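Local coordinates for protein dihydropteroate synthase (Xanthomonas albilineans, PDB 6Q62) that probably catalyses the condensation of para-aminobenzoate with 6-hydroxymethyl-7,8-dihydropterin diphosphate to give 7,8-dihydropteroate, a precursor of folate, at residues 81-86 with 105-110. Numbering follows the deposited sequence.
Sequences RRVIPV and PEVMRA
Helices 76-93 and 105-114 run in about the same direction where Val83 and Ile84 touch Val107 and Ala110, with CA atoms 7.4 Å apart at Ile84 and Ala110 and 8.5 Å at Val83 and Val107. Two methyl contacts join them. Val83 CG2 meets Val107 CG1 at 3.8 Å, and the two side chains cross at about a right angle. With chi1 of Val107 at -178°, CG1 is the methyl that reaches Val83, while CG2 lies farther off. Leu80, one turn before Ile84, also touches Val107 and Ala110. Ile84 works through the end of its chain. Its CD1 lies 3.6 Å from Ala110 C and 3.9 Å from Ala110 CB, so the methyl rests on backbone as well as side chain. On the far side of helix 105-114, Arg109 forms salt bridges to Asp132 and Asp136. The two helices are neighbours on the outside of the TIM barrel, following the adjacent parallel strands 59-63 and 98-101. No hydrogen bond or salt bridge joins the two segments. Their contact is apolar and buries a modest 134 Å², so it probably depends on van der Waals packing and the removal of methyl groups from water, with Leu80 adding to it.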
loop_
_atom_site.group_PDB
_atom_site.type_symbol
_atom_site.label_atom_id
_atom_site.label_comp_id
_atom_site.label_asym_id
_atom_site.label_seq_id
_atom_site.Cartn_x
_atom_site.Cartn_y
_atom_site.Cartn_z
ATOM N N ARG A 81 -27.512 9.484 -21.944
ATOM C CA ARG A 81 -27.905 10.664 -21.147
ATOM C C ARG A 81 -26.917 10.880 -19.990
ATOM O O ARG A 81 -26.670 12.006 -19.593
ATOM C CB ARG A 81 -29.332 10.437 -20.606
ATOM C CG ARG A 81 -30.079 11.611 -20.030
ATOM C CD ARG A 81 -31.517 11.159 -19.790
ATOM N NE ARG A 81 -32.212 11.078 -21.068
ATOM C CZ ARG A 81 -32.902 10.040 -21.525
ATOM N NH1 ARG A 81 -33.079 8.959 -20.771
ATOM N NH2 ARG A 81 -33.479 10.100 -22.711
ATOM N N ARG A 82 -26.352 9.795 -19.466
ATOM C CA ARG A 82 -25.370 9.877 -18.392
ATOM C C ARG A 82 -23.973 10.187 -18.887
ATOM O O ARG A 82 -23.372 11.132 -18.406
ATOM C CB ARG A 82 -25.333 8.561 -17.622
ATOM C CG ARG A 82 -26.625 8.305 -16.859
ATOM C CD ARG A 82 -26.677 6.877 -16.379
ATOM N NE ARG A 82 -27.933 6.638 -15.658
ATOM C CZ ARG A 82 -28.190 5.547 -14.943
ATOM N NH1 ARG A 82 -27.268 4.601 -14.805
ATOM N NH2 ARG A 82 -29.355 5.412 -14.328
ATOM N N VAL A 83 -23.423 9.362 -19.813
ATOM C CA VAL A 83 -22.002 9.473 -20.149
ATOM C C VAL A 83 -21.688 10.605 -21.120
ATOM O O VAL A 83 -20.621 11.197 -20.981
ATOM C CB VAL A 83 -21.341 8.135 -20.599
ATOM C CG1 VAL A 83 -21.529 7.057 -19.536
ATOM C CG2 VAL A 83 -21.852 7.627 -21.960
ATOM N N ILE A 84 -22.560 10.903 -22.104
ATOM C CA ILE A 84 -22.163 11.919 -23.111
ATOM C C ILE A 84 -21.941 13.308 -22.514
ATOM O O ILE A 84 -20.895 13.902 -22.798
ATOM C CB ILE A 84 -23.131 11.941 -24.332
ATOM C CG1 ILE A 84 -23.220 10.545 -24.996
ATOM C CG2 ILE A 84 -22.765 13.083 -25.338
ATOM C CD1 ILE A 84 -21.857 9.952 -25.452
ATOM N N PRO A 85 -22.848 13.871 -21.678
ATOM C CA PRO A 85 -22.582 15.221 -21.141
ATOM C C PRO A 85 -21.322 15.235 -20.258
ATOM O O PRO A 85 -20.592 16.224 -20.239
ATOM C CB PRO A 85 -23.849 15.555 -20.356
ATOM C CG PRO A 85 -24.869 14.586 -20.804
ATOM C CD PRO A 85 -24.153 13.357 -21.219
ATOM N N VAL A 86 -21.041 14.121 -19.550
ATOM C CA VAL A 86 -19.841 14.019 -18.701
ATOM C C VAL A 86 -18.567 14.025 -19.551
ATOM O O VAL A 86 -17.634 14.770 -19.247
ATOM C CB VAL A 86 -19.913 12.790 -17.760
ATOM C CG1 VAL A 86 -18.605 12.591 -16.969
ATOM C CG2 VAL A 86 -21.090 12.960 -16.806
ATOM N N PRO A 105 -22.120 -0.802 -28.777
ATOM C CA PRO A 105 -21.498 -0.075 -29.894
ATOM C C PRO A 105 -22.028 1.311 -30.123
ATOM O O PRO A 105 -21.257 2.174 -30.510
ATOM C CB PRO A 105 -21.739 -0.965 -31.114
ATOM C CG PRO A 105 -22.748 -1.978 -30.677
ATOM C CD PRO A 105 -22.628 -2.115 -29.202
ATOM N N GLU A 106 -23.333 1.544 -29.894
ATOM C CA GLU A 106 -23.920 2.873 -30.105
ATOM C C GLU A 106 -23.302 3.837 -29.113
ATOM O O GLU A 106 -23.057 4.986 -29.464
ATOM C CB GLU A 106 -25.462 2.840 -29.880
ATOM C CG GLU A 106 -26.227 1.815 -30.706
ATOM C CD GLU A 106 -26.421 0.414 -30.137
ATOM O OE1 GLU A 106 -25.599 -0.041 -29.305
ATOM O OE2 GLU A 106 -27.398 -0.243 -30.553
ATOM N N VAL A 107 -23.027 3.380 -27.862
ATOM C CA VAL A 107 -22.419 4.248 -26.839
ATOM C C VAL A 107 -20.957 4.457 -27.194
ATOM O O VAL A 107 -20.462 5.575 -27.073
ATOM C CB VAL A 107 -22.589 3.676 -25.408
ATOM C CG1 VAL A 107 -21.981 4.626 -24.361
ATOM C CG2 VAL A 107 -24.079 3.434 -25.100
ATOM N N MET A 108 -20.272 3.411 -27.681
ATOM C CA MET A 108 -18.872 3.555 -28.093
ATOM C C MET A 108 -18.727 4.640 -29.158
ATOM O O MET A 108 -17.882 5.521 -29.025
ATOM C CB MET A 108 -18.323 2.228 -28.647
ATOM C CG MET A 108 -18.353 1.105 -27.645
ATOM S SD MET A 108 -17.690 -0.392 -28.424
ATOM C CE MET A 108 -18.075 -1.583 -27.188
ATOM N N ARG A 109 -19.570 4.581 -30.221
ATOM C CA ARG A 109 -19.498 5.577 -31.297
ATOM C C ARG A 109 -19.823 6.973 -30.819
ATOM O O ARG A 109 -19.103 7.921 -31.143
ATOM C CB ARG A 109 -20.430 5.175 -32.448
ATOM C CG ARG A 109 -20.000 3.882 -33.134
ATOM C CD ARG A 109 -20.896 3.630 -34.330
ATOM N NE ARG A 109 -20.532 2.408 -35.045
ATOM C CZ ARG A 109 -19.660 2.356 -36.043
ATOM N NH1 ARG A 109 -18.985 3.447 -36.410
ATOM N NH2 ARG A 109 -19.421 1.216 -36.652
ATOM N N ALA A 110 -20.921 7.122 -30.075
ATOM C CA ALA A 110 -21.340 8.436 -29.574
ATOM C C ALA A 110 -20.309 9.015 -28.589
ATOM O O ALA A 110 -20.013 10.213 -28.637
ATOM C CB ALA A 110 -22.709 8.342 -28.896
#